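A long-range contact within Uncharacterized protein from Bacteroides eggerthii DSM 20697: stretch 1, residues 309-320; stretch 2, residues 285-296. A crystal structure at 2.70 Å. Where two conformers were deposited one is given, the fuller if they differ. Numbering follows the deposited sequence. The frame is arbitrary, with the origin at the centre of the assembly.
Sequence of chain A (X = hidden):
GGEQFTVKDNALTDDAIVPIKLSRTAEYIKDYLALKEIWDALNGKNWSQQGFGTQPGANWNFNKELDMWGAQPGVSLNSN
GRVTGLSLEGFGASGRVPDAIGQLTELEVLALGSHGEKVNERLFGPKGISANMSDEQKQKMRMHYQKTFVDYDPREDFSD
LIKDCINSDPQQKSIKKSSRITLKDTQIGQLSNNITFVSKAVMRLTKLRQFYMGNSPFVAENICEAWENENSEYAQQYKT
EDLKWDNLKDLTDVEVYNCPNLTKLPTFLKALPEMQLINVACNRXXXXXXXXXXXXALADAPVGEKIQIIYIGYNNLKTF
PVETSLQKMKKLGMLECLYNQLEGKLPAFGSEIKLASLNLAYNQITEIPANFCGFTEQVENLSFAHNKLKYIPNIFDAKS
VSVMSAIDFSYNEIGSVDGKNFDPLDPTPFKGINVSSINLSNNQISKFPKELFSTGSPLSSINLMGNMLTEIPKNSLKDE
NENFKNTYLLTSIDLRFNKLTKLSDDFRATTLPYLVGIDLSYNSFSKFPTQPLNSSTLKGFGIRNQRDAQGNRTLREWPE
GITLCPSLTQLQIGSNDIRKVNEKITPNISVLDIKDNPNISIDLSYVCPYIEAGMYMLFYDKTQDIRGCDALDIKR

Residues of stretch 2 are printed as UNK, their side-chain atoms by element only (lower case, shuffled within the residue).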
# COMPACT_ATOMS: atom_id res chain seq x y z
N ILE A 309 -4.91 -8.96 -11.13
CA ILE A 309 -4.00 -8.31 -10.16
C ILE A 309 -2.61 -8.21 -10.75
O ILE A 309 -2.08 -9.20 -11.22
CB ILE A 309 -3.97 -9.08 -8.79
CG1 ILE A 309 -5.39 -9.39 -8.27
CG2 ILE A 309 -3.13 -8.32 -7.75
CD1 ILE A 309 -5.48 -10.52 -7.29
N ILE A 310 -2.02 -7.01 -10.70
CA ILE A 310 -0.65 -6.75 -11.16
C ILE A 310 0.15 -6.10 -10.02
O ILE A 310 -0.19 -5.01 -9.55
CB ILE A 310 -0.60 -5.87 -12.45
CG1 ILE A 310 -1.35 -6.53 -13.64
CG2 ILE A 310 0.85 -5.56 -12.83
CD1 ILE A 310 -1.43 -5.73 -14.93
N TYR A 311 1.21 -6.78 -9.57
CA TYR A 311 2.16 -6.22 -8.61
C TYR A 311 3.41 -5.93 -9.43
O TYR A 311 4.08 -6.88 -9.85
CB TYR A 311 2.42 -7.16 -7.40
CG TYR A 311 1.24 -7.44 -6.50
CD1 TYR A 311 0.68 -6.43 -5.71
CD2 TYR A 311 0.71 -8.72 -6.39
CE1 TYR A 311 -0.40 -6.69 -4.87
CE2 TYR A 311 -0.34 -9.00 -5.52
CZ TYR A 311 -0.90 -7.98 -4.76
OH TYR A 311 -1.93 -8.24 -3.89
N ILE A 312 3.67 -4.65 -9.76
CA ILE A 312 4.81 -4.35 -10.63
C ILE A 312 5.68 -3.20 -10.00
O ILE A 312 6.48 -2.56 -10.71
CB ILE A 312 4.35 -4.06 -12.10
CG1 ILE A 312 5.52 -4.09 -13.10
CG2 ILE A 312 3.45 -2.82 -12.24
CD1 ILE A 312 5.20 -4.60 -14.48
N GLY A 313 5.57 -3.04 -8.68
CA GLY A 313 6.37 -2.06 -7.94
C GLY A 313 7.85 -2.41 -7.89
O GLY A 313 8.24 -3.53 -8.23
N TYR A 314 8.69 -1.45 -7.44
CA TYR A 314 10.16 -1.60 -7.33
C TYR A 314 10.77 -2.03 -8.70
O TYR A 314 11.54 -2.98 -8.79
CB TYR A 314 10.55 -2.57 -6.22
CG TYR A 314 10.16 -2.13 -4.82
CD1 TYR A 314 11.01 -1.31 -4.07
CD2 TYR A 314 8.98 -2.57 -4.23
CE1 TYR A 314 10.67 -0.91 -2.78
CE2 TYR A 314 8.63 -2.16 -2.94
CZ TYR A 314 9.49 -1.35 -2.22
OH TYR A 314 9.17 -0.97 -0.94
N ASN A 315 10.42 -1.30 -9.75
CA ASN A 315 10.89 -1.60 -11.08
C ASN A 315 11.38 -0.32 -11.75
O ASN A 315 11.49 0.71 -11.07
CB ASN A 315 9.79 -2.31 -11.88
CG ASN A 315 9.74 -3.80 -11.62
OD1 ASN A 315 10.75 -4.52 -11.74
ND2 ASN A 315 8.55 -4.32 -11.37
N ASN A 316 11.71 -0.38 -13.06
CA ASN A 316 12.27 0.77 -13.76
C ASN A 316 11.34 1.37 -14.82
O ASN A 316 11.82 2.17 -15.64
CB ASN A 316 13.57 0.34 -14.43
CG ASN A 316 14.62 -0.19 -13.49
OD1 ASN A 316 15.00 0.42 -12.47
ND2 ASN A 316 15.12 -1.35 -13.84
N LEU A 317 10.02 1.04 -14.81
CA LEU A 317 9.05 1.54 -15.79
C LEU A 317 9.07 3.06 -15.94
O LEU A 317 8.97 3.75 -14.93
CB LEU A 317 7.62 1.14 -15.43
CG LEU A 317 7.23 -0.31 -15.49
CD1 LEU A 317 5.89 -0.53 -14.76
CD2 LEU A 317 7.17 -0.80 -16.93
N LYS A 318 9.20 3.58 -17.17
CA LYS A 318 9.15 5.03 -17.41
C LYS A 318 7.75 5.42 -17.87
O LYS A 318 7.36 6.57 -17.73
CB LYS A 318 10.22 5.50 -18.42
CG LYS A 318 11.59 5.71 -17.77
CD LYS A 318 12.63 5.91 -18.84
CE LYS A 318 14.03 5.70 -18.31
NZ LYS A 318 14.99 5.39 -19.42
N THR A 319 6.97 4.45 -18.36
CA THR A 319 5.58 4.62 -18.81
C THR A 319 4.92 3.24 -18.89
O THR A 319 5.60 2.22 -18.73
CB THR A 319 5.49 5.40 -20.16
OG1 THR A 319 4.15 5.88 -20.39
CG2 THR A 319 5.98 4.58 -21.35
N PHE A 320 3.61 3.22 -19.14
CA PHE A 320 2.78 2.04 -19.32
C PHE A 320 2.72 1.66 -20.77
O PHE A 320 2.93 2.55 -21.61
CB PHE A 320 1.32 2.33 -18.84
CG PHE A 320 1.05 2.51 -17.37
CD1 PHE A 320 2.04 2.30 -16.42
CD2 PHE A 320 -0.22 2.86 -16.92
CE1 PHE A 320 1.78 2.44 -15.06
CE2 PHE A 320 -0.48 3.00 -15.56
CZ PHE A 320 0.52 2.80 -14.64
N UNK A 285 16.72 -5.43 -12.74
CA UNK A 285 17.70 -5.76 -13.77
C UNK A 285 17.11 -5.53 -15.15
O UNK A 285 17.84 -5.38 -16.14
N UNK A 286 15.75 -5.50 -15.22
CA UNK A 286 14.95 -5.31 -16.43
C UNK A 286 14.79 -3.82 -16.69
O UNK A 286 14.24 -3.11 -15.84
c UNK A 286 13.55 -6.01 -16.37
c UNK A 286 12.87 -6.01 -17.76
c UNK A 286 12.25 -8.15 -15.56
c UNK A 286 13.60 -7.42 -15.71
N UNK A 287 15.21 -3.36 -17.89
CA UNK A 287 15.07 -1.96 -18.30
C UNK A 287 13.60 -1.55 -18.33
O UNK A 287 12.72 -2.40 -18.54
c UNK A 287 15.71 -1.72 -19.66
o UNK A 287 14.90 -2.21 -20.72
N UNK A 288 13.34 -0.25 -18.15
CA UNK A 288 11.99 0.26 -18.16
C UNK A 288 11.26 -0.05 -19.45
O UNK A 288 10.06 -0.36 -19.43
N UNK A 289 12.01 0.05 -20.57
CA UNK A 289 11.55 -0.19 -21.94
C UNK A 289 11.14 -1.68 -22.10
O UNK A 289 10.04 -1.98 -22.58
c UNK A 289 13.74 2.25 -21.62
o UNK A 289 13.63 3.48 -21.42
c UNK A 289 12.69 0.21 -22.92
o UNK A 289 14.31 1.47 -20.81
c UNK A 289 13.14 1.67 -22.89
N UNK A 290 12.01 -2.59 -21.66
CA UNK A 290 11.82 -4.04 -21.76
C UNK A 290 10.62 -4.52 -20.92
O UNK A 290 9.86 -5.38 -21.38
n UNK A 290 11.69 -7.38 -23.13
o UNK A 290 13.51 -6.34 -23.93
c UNK A 290 12.79 -6.68 -22.97
c UNK A 290 13.11 -4.78 -21.32
c UNK A 290 13.11 -6.29 -21.55
N UNK A 291 10.45 -3.97 -19.70
CA UNK A 291 9.33 -4.35 -18.83
C UNK A 291 8.02 -3.82 -19.43
O UNK A 291 7.03 -4.55 -19.41
c UNK A 291 8.66 -4.47 -16.33
c UNK A 291 9.56 -3.86 -17.40
c UNK A 291 8.81 -3.74 -15.03
c UNK A 291 8.93 -5.94 -16.13
N UNK A 292 8.04 -2.59 -20.03
CA UNK A 292 6.88 -1.99 -20.70
C UNK A 292 6.44 -2.90 -21.85
O UNK A 292 5.24 -3.16 -22.01
c UNK A 292 7.21 -0.56 -21.21
c UNK A 292 6.11 0.14 -22.03
c UNK A 292 6.62 0.40 -24.54
c UNK A 292 6.70 1.01 -23.14
n UNK A 292 5.25 0.50 -25.15
N UNK A 293 7.42 -3.40 -22.61
CA UNK A 293 7.23 -4.31 -23.74
C UNK A 293 6.70 -5.69 -23.28
O UNK A 293 5.78 -6.20 -23.92
c UNK A 293 8.54 -4.45 -24.52
o UNK A 293 10.09 -3.05 -25.70
c UNK A 293 8.90 -3.21 -25.35
o UNK A 293 7.97 -2.43 -25.69
N UNK A 294 7.22 -6.24 -22.17
CA UNK A 294 6.76 -7.53 -21.63
C UNK A 294 5.31 -7.39 -21.11
O UNK A 294 4.49 -8.28 -21.39
o UNK A 294 10.04 -8.24 -20.21
c UNK A 294 7.69 -8.06 -20.51
c UNK A 294 9.08 -8.49 -20.96
o UNK A 294 9.18 -9.17 -22.03
N UNK A 295 5.00 -6.27 -20.41
CA UNK A 295 3.64 -5.96 -19.93
C UNK A 295 2.71 -5.85 -21.15
O UNK A 295 1.65 -6.50 -21.15
n UNK A 295 0.10 -4.20 -17.95
c UNK A 295 3.62 -4.68 -19.07
c UNK A 295 1.08 -4.87 -18.65
c UNK A 295 2.30 -1.19 -16.22
c UNK A 295 2.05 -3.15 -17.60
c UNK A 295 2.29 -4.28 -18.46
c UNK A 295 2.87 -2.14 -17.05
c UNK A 295 0.66 -3.13 -17.30
c UNK A 295 0.08 -2.15 -16.48
c UNK A 295 0.92 -1.19 -15.94
N UNK A 296 3.14 -5.10 -22.21
CA UNK A 296 2.34 -4.91 -23.43
C UNK A 296 2.00 -6.24 -24.05
O UNK A 296 0.84 -6.47 -24.40
c UNK A 296 3.06 -4.01 -24.45
c UNK A 296 2.60 -2.24 -26.24
o UNK A 296 2.78 -1.14 -25.68
n UNK A 296 2.72 -2.38 -27.54
c UNK A 296 2.10 -3.47 -25.52
O HOH W 1 12.12 -3.06 -13.94
O HOH W 2 9.10 2.07 -19.75

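Position 285 has backbone atoms only and stays at the margin of the contact; with no side-chain atom at all, it is Gly285. Position 286 carries four carbons, forked at the first, with one arm two carbons long; they stay clear of stretch 1, CB coming no nearer than 5.5 Å to Asn316 ND2. That is the pattern of isoleucine, Ile286. Its side chain is buried, and its backbone does the work: Asn316 ND2 donates to Ile286 O at 2.8 Å, nearly in line. Water 1 bridges Ile286 O (2.8 Å) and Asn316 N (2.9 Å), accepting from the latter.

Position 287 has one carbon and one oxygen just before the helix, its CA-to-CB bond pointing away from stretch 1. A short hydroxyl suits an N-cap, and this is Ser287: its OG accepts from the backbone N of position 290 at 3.1 Å, occupying an amide that the first turn leaves without a helical partner.

Position 288 again shows no side chain, and here the absence matters. Its CA lies 3.2 Å from Asn316 O and 4.0 Å from Leu317 CA, and an ideal CB would fall 2.3 Å from Asn316 O, a clash. Gly288 therefore lets the chains approach closely. A second water accepts from Lys318 N (3.0 Å) and donates weakly to Gly288 O (2.6 Å).

Position 289 has three carbons, the last bearing two oxygens, a carboxylate that meets Lys318: Glu289. Its CA-to-CB bond points away, yet the chain's end comes nearer, and Glu289 OE2 forms a salt bridge with Lys318 NZ at 3.1 Å. Position 290 has three carbons ending in one oxygen and one nitrogen, an amide, and touches nothing on stretch 1. It is Gln290.

Position 291 has four carbons forked at the second, lying against Ile312, Asn315 and Leu317, with CA-to-CB toward stretch 1: Leu291. Its CD2 lies 3.8 Å from both Ile312 CD1 and Leu317 CG, its apolar partners, and the amide carbon Asn315 CG rests 3.5 Å from that methyl. Position 292 carries four carbons in a row ending in nitrogen, against Leu317, Thr319 and Phe320: Lys292. Its CG packs 3.9 Å from Thr319 O, while NZ donates to the side chain at 296.

Position 293 has two carbons, the second with two oxygens, and does not reach stretch 1; a carboxylate suits this exposed site, Asp293. Position 294 is built alike and equally remote: Asp294, which takes weak hydrogen bonds from Gln290 NE2.

Position 295 has one carbon, then fused five- and six-membered rings containing one nitrogen, reaching Ile310, Ile312, Leu317 and Phe320: Trp295. Its CZ3 is 3.5 Å from Phe320 CD1 and 3.9 Å from Leu317 CD1, which sits at the ring edge; NE1 is 3.7 Å from Ile310 CD1. Position 296, three carbons ending in oxygen and nitrogen, makes no contact with stretch 1. It is Gln296, whose OE1 accepts from Lys292 NZ at 3.0 Å.

The contact thus combines close backbone approach at Gly288, polar links near the helix start, and an apolar cluster in which Leu291 and Trp295, one helical turn apart, meet Ile310, Ile312, Leu317 and Phe320.

Stretch 2 (285-296) GISGEQLKDDWQ
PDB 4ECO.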